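Local coordinates for protein PlaB phospholipase (Legionella pneumophila, PDB 6ZTI) that probably hydrolyses phospholipids as an alpha/beta-hydrolase linked to virulence and binds NAD(H), which mediates tetramerization that controls its activity, at residues Thr196-Asp201 / Glu316-Glu321; Ile200-Tyr205 / Arg333-Asn338; Gly213-Asn218 / Asn338-Ile343; Val220-Ala225 / Phe378-Arg383. One frame throughout, in Å; residues are numbered along the deposited sequence.

Contact 1: Thr196-Asp201 / Glu316-Glu321; sequences TGQKID and ETQKNE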
# COMPACT_ATOMS: atom_id res chain seq x y z
N THR B 196 -8.94 12.02 36.30
CA THR B 196 -9.13 12.63 34.99
C THR B 196 -10.36 13.52 35.04
O THR B 196 -11.07 13.60 36.04
CB THR B 196 -9.25 11.57 33.90
OG1 THR B 196 -9.11 12.18 32.61
CG2 THR B 196 -10.57 10.91 34.01
N GLY B 197 -10.58 14.23 33.93
CA GLY B 197 -11.74 15.08 33.79
C GLY B 197 -12.45 14.71 32.50
O GLY B 197 -11.94 13.93 31.69
N GLN B 198 -13.63 15.31 32.31
CA GLN B 198 -14.43 15.05 31.12
C GLN B 198 -15.03 16.33 30.55
O GLN B 198 -16.11 16.31 29.94
CB GLN B 198 -15.55 14.06 31.42
CG GLN B 198 -16.42 14.43 32.57
CD GLN B 198 -17.62 13.55 32.61
OE1 GLN B 198 -17.51 12.33 32.51
NE2 GLN B 198 -18.79 14.15 32.72
N LYS B 199 -14.33 17.44 30.72
CA LYS B 199 -14.73 18.74 30.19
C LYS B 199 -13.98 19.00 28.88
O LYS B 199 -12.77 18.80 28.82
CB LYS B 199 -14.41 19.84 31.20
CG LYS B 199 -15.26 21.08 31.09
CD LYS B 199 -16.66 20.84 31.62
CE LYS B 199 -17.45 22.13 31.71
NZ LYS B 199 -18.91 21.88 31.82
N ILE B 200 -14.69 19.44 27.85
CA ILE B 200 -14.05 19.89 26.62
C ILE B 200 -13.70 21.35 26.78
O ILE B 200 -14.53 22.15 27.23
CB ILE B 200 -14.95 19.69 25.39
CG1 ILE B 200 -15.37 18.23 25.23
CG2 ILE B 200 -14.24 20.20 24.13
CD1 ILE B 200 -14.22 17.24 25.17
N ASP B 201 -12.46 21.72 26.45
CA ASP B 201 -12.15 23.13 26.33
C ASP B 201 -12.60 23.53 24.92
O ASP B 201 -11.92 23.26 23.93
CB ASP B 201 -10.68 23.44 26.56
CG ASP B 201 -10.41 24.95 26.61
OD1 ASP B 201 -11.23 25.71 26.06
OD2 ASP B 201 -9.40 25.40 27.20
N GLU B 316 -20.70 12.57 41.57
CA GLU B 316 -21.17 13.95 41.64
C GLU B 316 -20.81 14.73 40.38
O GLU B 316 -21.63 15.47 39.84
CB GLU B 316 -20.58 14.63 42.88
CG GLU B 316 -20.90 16.10 43.03
CD GLU B 316 -20.08 16.77 44.13
OE1 GLU B 316 -18.87 16.45 44.26
OE2 GLU B 316 -20.63 17.62 44.85
N THR B 317 -19.57 14.58 39.91
CA THR B 317 -19.14 15.26 38.70
C THR B 317 -20.03 14.90 37.53
O THR B 317 -20.46 15.78 36.77
CB THR B 317 -17.69 14.90 38.38
OG1 THR B 317 -16.83 15.37 39.43
CG2 THR B 317 -17.26 15.51 37.04
N GLN B 318 -20.30 13.61 37.35
CA GLN B 318 -20.97 13.20 36.13
C GLN B 318 -22.44 13.56 36.14
O GLN B 318 -23.01 13.84 35.08
CB GLN B 318 -20.73 11.70 35.91
CG GLN B 318 -19.26 11.42 35.60
CD GLN B 318 -18.96 9.99 35.15
OE1 GLN B 318 -19.35 9.01 35.79
NE2 GLN B 318 -18.24 9.88 34.04
N LYS B 319 -23.08 13.63 37.31
CA LYS B 319 -24.44 14.16 37.36
C LYS B 319 -24.46 15.65 37.05
O LYS B 319 -25.27 16.12 36.24
CB LYS B 319 -25.06 13.88 38.73
CG LYS B 319 -25.27 12.41 39.00
CD LYS B 319 -26.57 11.91 38.39
CE LYS B 319 -26.90 10.49 38.87
NZ LYS B 319 -26.93 10.39 40.36
N ASN B 320 -23.53 16.41 37.64
CA ASN B 320 -23.53 17.87 37.49
C ASN B 320 -23.19 18.30 36.07
O ASN B 320 -23.65 19.35 35.62
CB ASN B 320 -22.54 18.51 38.46
CG ASN B 320 -23.04 18.52 39.89
OD1 ASN B 320 -24.21 18.28 40.16
ND2 ASN B 320 -22.14 18.82 40.83
N GLU B 321 -22.38 17.52 35.36
CA GLU B 321 -21.92 17.87 34.02
C GLU B 321 -22.74 17.19 32.94
O GLU B 321 -22.41 17.32 31.75
CB GLU B 321 -20.44 17.51 33.88
CG GLU B 321 -19.58 18.25 34.92
CD GLU B 321 -18.08 18.12 34.67
OE1 GLU B 321 -17.67 17.23 33.90
OE2 GLU B 321 -17.32 18.93 35.26
O HOH W 1 -14.68 17.14 34.18
O HOH W 2 -21.60 13.07 32.70
O HOH W 3 -18.16 17.19 31.09

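Contact 2: Ile200-Tyr205 / Arg333-Asn338; sequences IDRQFY and REYITN. With SND (thionicotinamide-adenine-dinucleotide), chain I.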
# COMPACT_ATOMS: atom_id res chain seq x y z
N ILE B 200 -14.69 19.44 27.85
CA ILE B 200 -14.05 19.89 26.62
C ILE B 200 -13.70 21.35 26.78
O ILE B 200 -14.53 22.15 27.23
CB ILE B 200 -14.95 19.69 25.39
CG1 ILE B 200 -15.37 18.23 25.23
CG2 ILE B 200 -14.24 20.20 24.13
CD1 ILE B 200 -14.22 17.24 25.17
N ASP B 201 -12.46 21.72 26.45
CA ASP B 201 -12.15 23.13 26.33
C ASP B 201 -12.60 23.53 24.92
O ASP B 201 -11.92 23.26 23.93
CB ASP B 201 -10.68 23.44 26.56
CG ASP B 201 -10.41 24.95 26.61
OD1 ASP B 201 -11.23 25.71 26.06
OD2 ASP B 201 -9.40 25.40 27.20
N ARG B 202 -13.77 24.16 24.85
CA ARG B 202 -14.45 24.34 23.57
C ARG B 202 -13.77 25.37 22.69
O ARG B 202 -14.11 25.46 21.50
CB ARG B 202 -15.92 24.70 23.82
CG ARG B 202 -16.63 23.59 24.60
CD ARG B 202 -18.12 23.51 24.33
NE ARG B 202 -18.68 22.36 25.00
CZ ARG B 202 -18.70 21.13 24.49
NH1 ARG B 202 -18.19 20.89 23.29
NH2 ARG B 202 -19.22 20.14 25.19
N GLN B 203 -12.81 26.13 23.23
CA GLN B 203 -11.99 27.01 22.42
C GLN B 203 -11.05 26.23 21.51
O GLN B 203 -10.53 26.81 20.55
CB GLN B 203 -11.14 27.94 23.30
CG GLN B 203 -11.92 28.89 24.15
CD GLN B 203 -11.04 29.97 24.77
OE1 GLN B 203 -9.81 29.93 24.64
NE2 GLN B 203 -11.66 30.94 25.43
N PHE B 204 -10.82 24.96 21.79
CA PHE B 204 -9.83 24.17 21.07
C PHE B 204 -10.49 22.99 20.36
O PHE B 204 -9.92 21.91 20.25
CB PHE B 204 -8.73 23.68 22.01
CG PHE B 204 -7.99 24.79 22.72
CD1 PHE B 204 -7.96 26.08 22.19
CD2 PHE B 204 -7.33 24.55 23.91
CE1 PHE B 204 -7.29 27.10 22.85
CE2 PHE B 204 -6.65 25.57 24.57
CZ PHE B 204 -6.63 26.84 24.03
N TYR B 205 -11.70 23.19 19.86
CA TYR B 205 -12.36 22.19 19.05
C TYR B 205 -11.89 22.33 17.61
O TYR B 205 -11.94 23.42 17.03
CB TYR B 205 -13.87 22.37 19.12
CG TYR B 205 -14.68 21.31 18.40
CD1 TYR B 205 -14.74 20.01 18.88
CD2 TYR B 205 -15.41 21.63 17.27
CE1 TYR B 205 -15.48 19.04 18.23
CE2 TYR B 205 -16.18 20.66 16.62
CZ TYR B 205 -16.20 19.37 17.11
OH TYR B 205 -16.95 18.41 16.47
N ARG B 333 -25.86 26.36 22.37
CA ARG B 333 -25.67 24.92 22.22
C ARG B 333 -26.04 24.22 23.52
O ARG B 333 -25.77 24.72 24.61
CB ARG B 333 -24.21 24.59 21.87
CG ARG B 333 -23.58 25.42 20.76
CD ARG B 333 -24.07 24.99 19.38
NE ARG B 333 -23.26 25.57 18.30
CZ ARG B 333 -23.64 25.65 17.03
NH1 ARG B 333 -24.83 25.19 16.66
NH2 ARG B 333 -22.84 26.20 16.14
N GLU B 334 -26.67 23.05 23.39
CA GLU B 334 -26.84 22.11 24.49
C GLU B 334 -25.93 20.91 24.24
O GLU B 334 -25.92 20.36 23.13
CB GLU B 334 -28.29 21.65 24.62
CG GLU B 334 -28.54 20.78 25.84
CD GLU B 334 -29.91 20.11 25.80
OE1 GLU B 334 -30.41 19.85 24.68
OE2 GLU B 334 -30.49 19.85 26.88
N TYR B 335 -25.18 20.51 25.25
CA TYR B 335 -24.30 19.36 25.16
C TYR B 335 -24.66 18.38 26.27
O TYR B 335 -24.75 18.76 27.44
CB TYR B 335 -22.84 19.78 25.28
CG TYR B 335 -22.34 20.63 24.13
CD1 TYR B 335 -22.17 20.08 22.87
CD2 TYR B 335 -22.02 21.96 24.32
CE1 TYR B 335 -21.71 20.85 21.82
CE2 TYR B 335 -21.55 22.73 23.29
CZ TYR B 335 -21.40 22.17 22.03
OH TYR B 335 -20.94 22.94 20.98
N ILE B 336 -24.87 17.12 25.90
CA ILE B 336 -25.25 16.07 26.83
C ILE B 336 -24.08 15.10 26.94
O ILE B 336 -23.56 14.62 25.93
CB ILE B 336 -26.53 15.36 26.37
CG1 ILE B 336 -27.70 16.35 26.34
CG2 ILE B 336 -26.82 14.18 27.30
CD1 ILE B 336 -28.94 15.81 25.66
N THR B 337 -23.68 14.82 28.18
CA THR B 337 -22.57 13.92 28.48
C THR B 337 -23.11 12.86 29.43
O THR B 337 -23.52 13.19 30.54
CB THR B 337 -21.41 14.69 29.14
OG1 THR B 337 -21.04 15.81 28.32
CG2 THR B 337 -20.21 13.79 29.33
N ASN B 338 -23.13 11.60 28.99
CA ASN B 338 -23.56 10.52 29.87
C ASN B 338 -22.32 9.84 30.42
O ASN B 338 -21.31 10.50 30.66
CB ASN B 338 -24.47 9.55 29.12
CG ASN B 338 -25.83 10.16 28.79
OD1 ASN B 338 -26.43 10.83 29.63
ND2 ASN B 338 -26.29 9.96 27.57
PA SND I . -20.04 17.92 14.85
O1A SND I . -19.12 18.99 15.36
O2A SND I . -20.13 16.67 15.69
O5B SND I . -19.64 17.50 13.34
C5B SND I . -20.19 16.36 12.65
C4B SND I . -19.19 16.06 11.55
O4B SND I . -18.99 17.25 10.76
C3B SND I . -17.80 15.65 12.03
O3B SND I . -17.15 14.80 11.10
C2B SND I . -17.09 16.99 12.13
O2B SND I . -15.68 16.85 12.03
C1B SND I . -17.66 17.70 10.90
N9A SND I . -17.68 19.16 10.98
C8A SND I . -17.97 19.93 12.07
N7A SND I . -17.89 21.22 11.86
C5A SND I . -17.52 21.31 10.52
C6A SND I . -17.24 22.41 9.68
N6A SND I . -17.30 23.68 10.08
N1A SND I . -16.89 22.15 8.40
C2A SND I . -16.82 20.87 8.00
N3A SND I . -17.03 19.76 8.71
C4A SND I . -17.38 20.05 9.97
O3 SND I . -21.51 18.46 14.56
PN SND I . -22.54 19.51 15.19
O1N SND I . -22.48 19.41 16.66
O2N SND I . -23.84 19.34 14.51
O5D SND I . -21.84 20.86 14.72
C5D SND I . -22.54 22.11 14.60
C4D SND I . -21.51 23.20 14.75
O4D SND I . -21.01 23.21 16.11
C3D SND I . -20.28 23.06 13.84
O3D SND I . -19.99 24.34 13.30
C2D SND I . -19.21 22.53 14.79
O2D SND I . -17.88 22.88 14.44
C1D SND I . -19.61 23.23 16.08
N1N SND I . -19.12 22.44 17.25
C2N SND I . -18.31 23.09 18.11
C3N SND I . -17.88 22.46 19.25
C7N SND I . -16.95 23.15 20.20
S7N SND I . -16.52 22.43 21.63
N7N SND I . -16.50 24.33 19.83
C4N SND I . -18.29 21.16 19.50
C5N SND I . -19.10 20.51 18.59
C6N SND I . -19.51 21.17 17.46

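Contact 3: Gly213-Asn218 / Asn338-Ile343; sequences GESGSN and NRYSMI. Unlike the reference sequence in segment 213-218: Asn-218 (reference Asp).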
# COMPACT_ATOMS: atom_id res chain seq x y z
N GLY B 213 -13.86 17.00 20.53
CA GLY B 213 -14.97 17.38 21.39
C GLY B 213 -15.85 16.21 21.82
O GLY B 213 -16.98 16.41 22.25
N GLU B 214 -15.32 14.98 21.73
CA GLU B 214 -16.14 13.79 21.93
C GLU B 214 -16.68 13.71 23.34
O GLU B 214 -15.94 13.84 24.32
CB GLU B 214 -15.31 12.55 21.63
CG GLU B 214 -16.04 11.24 21.72
CD GLU B 214 -15.11 10.09 21.45
OE1 GLU B 214 -14.05 10.01 22.12
OE2 GLU B 214 -15.40 9.30 20.52
N SER B 215 -17.98 13.47 23.44
CA SER B 215 -18.62 13.32 24.74
C SER B 215 -18.08 12.07 25.42
O SER B 215 -17.90 11.03 24.78
CB SER B 215 -20.13 13.22 24.58
OG SER B 215 -20.45 12.21 23.62
N GLY B 216 -17.80 12.17 26.72
CA GLY B 216 -17.14 11.09 27.42
C GLY B 216 -15.64 11.16 27.39
O GLY B 216 -14.97 10.24 27.88
N SER B 217 -15.08 12.23 26.84
CA SER B 217 -13.65 12.45 26.76
C SER B 217 -13.34 13.86 27.26
O SER B 217 -14.24 14.69 27.43
CB SER B 217 -13.13 12.27 25.34
OG SER B 217 -13.09 13.52 24.66
N ASN B 218 -12.06 14.12 27.48
CA ASN B 218 -11.57 15.45 27.82
C ASN B 218 -10.97 16.16 26.61
O ASN B 218 -10.26 17.16 26.76
CB ASN B 218 -10.54 15.38 28.95
CG ASN B 218 -9.28 14.63 28.56
OD1 ASN B 218 -9.09 14.26 27.41
ND2 ASN B 218 -8.40 14.40 29.54
N ASN B 338 -23.13 11.60 28.99
CA ASN B 338 -23.56 10.52 29.87
C ASN B 338 -22.32 9.84 30.42
O ASN B 338 -21.31 10.50 30.66
CB ASN B 338 -24.47 9.55 29.12
CG ASN B 338 -25.83 10.16 28.79
OD1 ASN B 338 -26.43 10.83 29.63
ND2 ASN B 338 -26.29 9.96 27.57
N ARG B 339 -22.38 8.53 30.65
CA ARG B 339 -21.23 7.71 31.00
C ARG B 339 -21.09 6.64 29.93
O ARG B 339 -22.08 6.18 29.37
CB ARG B 339 -21.40 7.11 32.39
CG ARG B 339 -21.88 8.12 33.40
CD ARG B 339 -22.14 7.52 34.74
NE ARG B 339 -23.15 6.48 34.68
CZ ARG B 339 -23.41 5.64 35.68
NH1 ARG B 339 -22.73 5.74 36.82
NH2 ARG B 339 -24.33 4.71 35.53
N TYR B 340 -19.84 6.28 29.62
CA TYR B 340 -19.54 5.49 28.44
C TYR B 340 -18.67 4.28 28.76
O TYR B 340 -17.93 4.27 29.75
CB TYR B 340 -18.87 6.39 27.36
CG TYR B 340 -19.71 7.63 27.06
CD1 TYR B 340 -19.62 8.75 27.85
CD2 TYR B 340 -20.62 7.65 26.01
CE1 TYR B 340 -20.39 9.86 27.61
CE2 TYR B 340 -21.40 8.75 25.76
CZ TYR B 340 -21.27 9.86 26.57
OH TYR B 340 -22.02 10.98 26.36
N SER B 341 -18.79 3.24 27.92
CA SER B 341 -18.00 2.01 28.01
C SER B 341 -17.24 1.82 26.71
O SER B 341 -17.74 2.14 25.63
CB SER B 341 -18.88 0.80 28.28
OG SER B 341 -19.71 0.99 29.42
N MET B 342 -16.01 1.31 26.81
CA MET B 342 -15.19 1.03 25.65
C MET B 342 -14.90 -0.46 25.60
O MET B 342 -14.59 -1.08 26.63
CB MET B 342 -13.89 1.84 25.69
CG MET B 342 -13.15 1.85 24.40
SD MET B 342 -11.95 3.16 24.28
CE MET B 342 -10.48 2.28 24.80
N ILE B 343 -15.07 -1.04 24.43
CA ILE B 343 -14.80 -2.44 24.20
C ILE B 343 -13.66 -2.52 23.20
O ILE B 343 -13.72 -1.88 22.14
CB ILE B 343 -16.03 -3.19 23.67
CG1 ILE B 343 -17.26 -2.88 24.52
CG2 ILE B 343 -15.74 -4.70 23.64
CD1 ILE B 343 -18.50 -3.64 24.07
O HOH W 4 -22.96 11.24 23.93

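Contact 4: Val220-Ala225 / Phe378-Arg383; sequences VVRVAA and FVDRQR. With SND (thionicotinamide-adenine-dinucleotide), chain O.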
# COMPACT_ATOMS: atom_id res chain seq x y z
N VAL B 220 -8.97 14.47 24.48
CA VAL B 220 -7.85 13.65 24.04
C VAL B 220 -8.03 12.21 24.48
O VAL B 220 -7.78 11.29 23.71
CB VAL B 220 -6.52 14.22 24.57
CG1 VAL B 220 -5.36 13.31 24.21
CG2 VAL B 220 -6.30 15.61 24.03
N VAL B 221 -8.45 11.99 25.73
CA VAL B 221 -8.59 10.65 26.29
C VAL B 221 -10.01 10.48 26.80
O VAL B 221 -10.54 11.34 27.51
CB VAL B 221 -7.57 10.38 27.41
CG1 VAL B 221 -6.18 10.24 26.83
CG2 VAL B 221 -7.60 11.49 28.46
N ARG B 222 -10.62 9.35 26.45
CA ARG B 222 -11.92 9.02 26.98
C ARG B 222 -11.79 8.62 28.45
O ARG B 222 -10.83 7.95 28.83
CB ARG B 222 -12.52 7.88 26.16
CG ARG B 222 -12.63 8.20 24.67
CD ARG B 222 -12.78 6.96 23.83
NE ARG B 222 -13.31 7.28 22.52
CZ ARG B 222 -13.40 6.42 21.50
NH1 ARG B 222 -12.97 5.18 21.63
NH2 ARG B 222 -13.92 6.82 20.34
N VAL B 223 -12.75 9.05 29.27
CA VAL B 223 -12.74 8.65 30.68
C VAL B 223 -12.51 7.15 30.79
O VAL B 223 -11.71 6.68 31.60
CB VAL B 223 -14.05 9.06 31.37
CG1 VAL B 223 -14.09 8.55 32.81
CG2 VAL B 223 -14.26 10.57 31.34
N ALA B 224 -13.25 6.37 30.01
CA ALA B 224 -13.13 4.93 30.13
C ALA B 224 -11.74 4.44 29.75
O ALA B 224 -11.29 3.42 30.27
CB ALA B 224 -14.18 4.23 29.25
N ALA B 225 -11.04 5.16 28.86
CA ALA B 225 -9.69 4.75 28.49
C ALA B 225 -8.64 5.13 29.52
O ALA B 225 -7.48 4.74 29.37
CB ALA B 225 -9.29 5.33 27.15
N PHE B 378 -24.56 4.01 20.42
CA PHE B 378 -23.26 4.02 19.77
C PHE B 378 -22.66 5.42 19.75
O PHE B 378 -23.35 6.39 19.43
CB PHE B 378 -23.40 3.52 18.34
CG PHE B 378 -22.18 3.67 17.49
CD1 PHE B 378 -21.94 4.84 16.80
CD2 PHE B 378 -21.31 2.60 17.33
CE1 PHE B 378 -20.82 4.97 15.98
CE2 PHE B 378 -20.19 2.71 16.51
CZ PHE B 378 -19.94 3.90 15.84
N VAL B 379 -21.38 5.51 20.07
CA VAL B 379 -20.61 6.74 19.92
C VAL B 379 -19.57 6.63 18.80
O VAL B 379 -19.48 7.52 17.95
CB VAL B 379 -19.94 7.15 21.25
CG1 VAL B 379 -19.21 8.48 21.06
CG2 VAL B 379 -20.97 7.23 22.37
N ASP B 380 -18.77 5.57 18.80
CA ASP B 380 -17.65 5.48 17.87
C ASP B 380 -17.24 4.04 17.62
O ASP B 380 -17.46 3.14 18.44
CB ASP B 380 -16.44 6.27 18.40
CG ASP B 380 -15.30 6.33 17.41
OD1 ASP B 380 -15.51 6.89 16.31
OD2 ASP B 380 -14.20 5.84 17.74
N ARG B 381 -16.57 3.83 16.49
CA ARG B 381 -15.83 2.60 16.27
C ARG B 381 -14.56 2.93 15.51
O ARG B 381 -14.52 3.84 14.68
CB ARG B 381 -16.65 1.55 15.48
CG ARG B 381 -17.01 1.97 14.09
CD ARG B 381 -18.10 1.08 13.51
NE ARG B 381 -18.15 1.11 12.06
CZ ARG B 381 -19.00 0.39 11.33
NH1 ARG B 381 -19.87 -0.41 11.93
NH2 ARG B 381 -18.99 0.44 10.01
N GLN B 382 -13.51 2.16 15.78
CA GLN B 382 -12.22 2.34 15.14
C GLN B 382 -11.61 0.97 14.97
O GLN B 382 -11.76 0.11 15.84
CB GLN B 382 -11.29 3.25 15.97
CG GLN B 382 -10.43 4.21 15.16
CD GLN B 382 -9.48 5.09 15.99
OE1 GLN B 382 -8.52 4.59 16.59
NE2 GLN B 382 -9.73 6.40 15.99
N ARG B 383 -10.94 0.75 13.85
CA ARG B 383 -10.21 -0.48 13.62
C ARG B 383 -8.74 -0.14 13.48
O ARG B 383 -8.38 0.78 12.73
CB ARG B 383 -10.68 -1.25 12.38
CG ARG B 383 -10.16 -2.69 12.38
CD ARG B 383 -10.69 -3.50 11.20
NE ARG B 383 -10.15 -3.04 9.92
CZ ARG B 383 -10.42 -3.61 8.75
NH1 ARG B 383 -11.22 -4.66 8.69
NH2 ARG B 383 -9.87 -3.13 7.64
PA SND O . -15.27 2.70 9.60
O1A SND O . -14.30 3.73 10.03
O2A SND O . -16.64 2.77 10.28
O5B SND O . -14.73 1.19 9.82
C5B SND O . -13.34 0.92 9.56
C4B SND O . -13.13 -0.55 9.34
O4B SND O . -13.59 -1.29 10.49
C3B SND O . -13.86 -1.15 8.13
O3B SND O . -13.05 -2.12 7.49
C2B SND O . -15.09 -1.77 8.78
O2B SND O . -15.64 -2.84 8.03
C1B SND O . -14.49 -2.29 10.07
N9A SND O . -15.47 -2.49 11.13
C8A SND O . -16.14 -1.52 11.83
N7A SND O . -17.08 -1.98 12.62
C5A SND O . -17.02 -3.35 12.43
C6A SND O . -17.80 -4.41 12.94
N6A SND O . -18.77 -4.24 13.84
N1A SND O . -17.52 -5.65 12.50
C2A SND O . -16.51 -5.83 11.65
N3A SND O . -15.70 -4.91 11.12
C4A SND O . -16.02 -3.69 11.53
O3 SND O . -15.52 2.80 8.04
PN SND O . -16.26 1.95 6.90
O1N SND O . -17.35 1.16 7.52
O2N SND O . -15.22 1.24 6.12
O5D SND O . -16.85 3.18 6.07
C5D SND O . -16.09 3.81 5.02
C4D SND O . -16.35 5.30 4.96
O4D SND O . -17.78 5.56 4.94
C3D SND O . -15.82 6.14 6.13
O3D SND O . -15.52 7.46 5.69
C2D SND O . -17.01 6.13 7.09
O2D SND O . -16.98 7.21 8.01
C1D SND O . -18.15 6.29 6.08
N1N SND O . -19.43 5.68 6.65
C2N SND O . -19.60 4.36 6.50
C3N SND O . -20.77 3.76 6.93
C7N SND O . -21.01 2.32 6.67
S7N SND O . -22.45 1.80 6.01
N7N SND O . -20.02 1.49 6.92
C4N SND O . -21.74 4.55 7.52
C5N SND O . -21.53 5.91 7.68
C6N SND O . -20.35 6.46 7.24
O HOH W 5 -13.81 3.77 19.19

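Contact 1: Thr196-Asp201 / Glu316-Glu321
Gln-198 reaches across to Gln-318 and Glu-321 near the end of strand 191-197, a strand of the parallel sheet of the alpha/beta-hydrolase fold, and meets the C-terminal end of helix 300-320. Its CB packs on Val-223 of helix 223-226. CG, lodged between the backbone N and the carbonyl carbon (chi1 54°), comes within 3.3 Å of Glu-321 OE1, and the chain then runs out extended to the amide. There OE1 accepts a nearly straight hydrogen bond of 3.0 Å from Gln-318 NE2. The donor's own amide plane contains the bond, but the two amide planes are turned 53° apart, and the donor stands tilted from the carbonyl plane of Gln-198. Gln-318 NE2 also donates to Asn-450 OD1, which helps fix its rotation. On the other branch, Gln-198 NE2 gives Glu-321 OE1 a weak bond of 3.5 Å and donates to a water that also lies within hydrogen-bonding distance of Gln-318 O. Glu-321 is the first residue to leave the helical conformation, and its OE2 takes the backbone N-H of Gly-263. The Lys-199 chain passes Glu-321 at a slant, its NZ 4.8 Å from Glu-321 OE2; NZ also makes a long, weak ion pair with Glu-324. One further water is held between Gln-198 N, at 2.8 Å, and Glu-321 OE1.

Contact 2: Ile200-Tyr205 / Arg333-Asn338
Arg-202 and Tyr-335 meet flat against each other, a cation-pi stack beside a bound thionicotinamide-adenine-dinucleotide. The guanidinium lies over the centre of the ring with the planes only 12° apart, Arg-202 CZ standing 3.5 Å from the ring centroid, while the two side chains run past each other in opposite directions. The arginine chain is extended from CG to NE, which carries the flat head out to the ring; Ile-200 CB lies over the opposite face. Arg-202 NH2 also makes a salt bridge to Glu-324, which helps fix the head over the ring. The dinucleotide covers a ring too: its thionicotinamide lies over one face of Tyr-205, with C4N above the ring centre. Segment 200-205 gives the ligand two hydrogen bonds. The ligand N7N donates to Arg-202 O at 3.1 Å, and Tyr-205 OH gives a short bond of 2.5 Å to the phosphate oxygen O1A. Arg-333 lays one guanidinium face towards the ribose, NH2 3.5 Å from O4D, and donates to Leu-373 O and Gln-371 O of the second subunit. The pocket is thus shared between subunits, consistent with the NAD(H)-mediated tetramer. In the fold, segment 200-205 belongs to the loop between strand 191-197 and helix 223-226, while Tyr-335 projects from strand 332-336, the antiparallel partner of strand 323-327.

Contact 3: Gly213-Asn218 / Asn338-Ile343
The ring of Tyr-340 carries Ser-215 O over one face, 3.9 Å above the plane and displaced towards the rim, and Gly-216 CA comes in obliquely, 3.4 Å from Tyr-340 CD1. Phe-394 of strand 390-396 also meets this ring, at roughly 30° between planes. Ser-215 O is buried here and finds no hydrogen-bond partner in the model. At the phenol end, Tyr-340 OH accepts an almost straight hydrogen bond of 2.9 Å from Asn-338 N, two residues back in its own chain. The same hydroxyl holds a water at 2.6 Å, and this water also reaches Ser-215 OG, at 2.7 Å. Ser-215 OG sits between its backbone N and carbonyl carbon (chi1 52°), which turns it to the water. The loop presses on the tyrosine through a type II beta turn from Glu-214 to Ser-217. Gly-216 occupies the turn position with positive phi (89°), where a CB would jam against the preceding carbonyl O and would also run into Tyr-340 CD1. Ser-217 OG reinforces the turn by donating to Glu-214 O at 2.9 Å, alongside a weak backbone bond from Ser-217 N to that oxygen. Tyr-340 starts strand 340-349 of the mixed sheet, so the turn, which leads towards helix 223-226, rests on the beginning of that strand. Gly-216 is tied by its backbone to Val-223.

Contact 4: Val220-Ala225 / Phe378-Arg383
Asp-380 OD2 is gripped by three groups: Arg-222 NH2, a water and the hydroxyl of Tyr-211. Arg-222 NH2 makes a salt bridge of 2.8 Å to Asp-380 OD2, bent to 150° at the hydrogen, and the oxygen lies close to the guanidinium plane while the donor stands 45° out of the carboxylate plane. The two side chains cross at about a right angle. The water donates to Asp-380 OD2 at 2.6 Å and accepts from Arg-222 NH1 at 2.9 Å, giving the ion pair a second, indirect link. Arg-222 NE is paired with Glu-214, and the arginine makes a cation-pi contact with Phe-394, so this buried positive charge is probably balanced by two carboxylates. The arginine comes from the loop leading into the short, weakly bonded helix 223-226, and its chain, extended from CG to NE, reaches strand 378-383 of the mixed sheet. That strand carries a classic beta bulge, with Val-379 and Asp-380 both facing Phe-394. The Arg-381 side chain leaves the strand away from segment 220-225, and its guanidinium meets a bound thionicotinamide-adenine-dinucleotide. Arg-381 NE donates to the phosphate oxygen O2A at 2.9 Å and Arg-381 NH2 to O1N at 3.1 Å, with adenine N7A over one guanidinium face. Arg-383 lays a guanidinium face against the ribose hydroxyl O3B, and Arg-381 NH2 also donates to Val-208 O of the second subunit.

Contacts 3 and 4 are buried, their centres about 6 Å apart; contact 1 is partly buried and contact 2 lies at the surface. The first segments of all four run in order from the end of strand 191-197 to helix 223-226, the first two overlapping: contacts 1 and 2 share Ile-200 and Asp-201, and contacts 2 and 3 share Asn-338. Contacts 3 and 4 both reach the mixed sheet and are joined by the Glu-214 to Arg-222 salt bridge. Contact 1 relies on amides, a carboxylate and waters at a helix end, contact 3 on a type II turn against a tyrosine. Charge dominates the other two: a flat cation-pi stack in contact 2, a buried ion pair in contact 4, both beside dinucleotides.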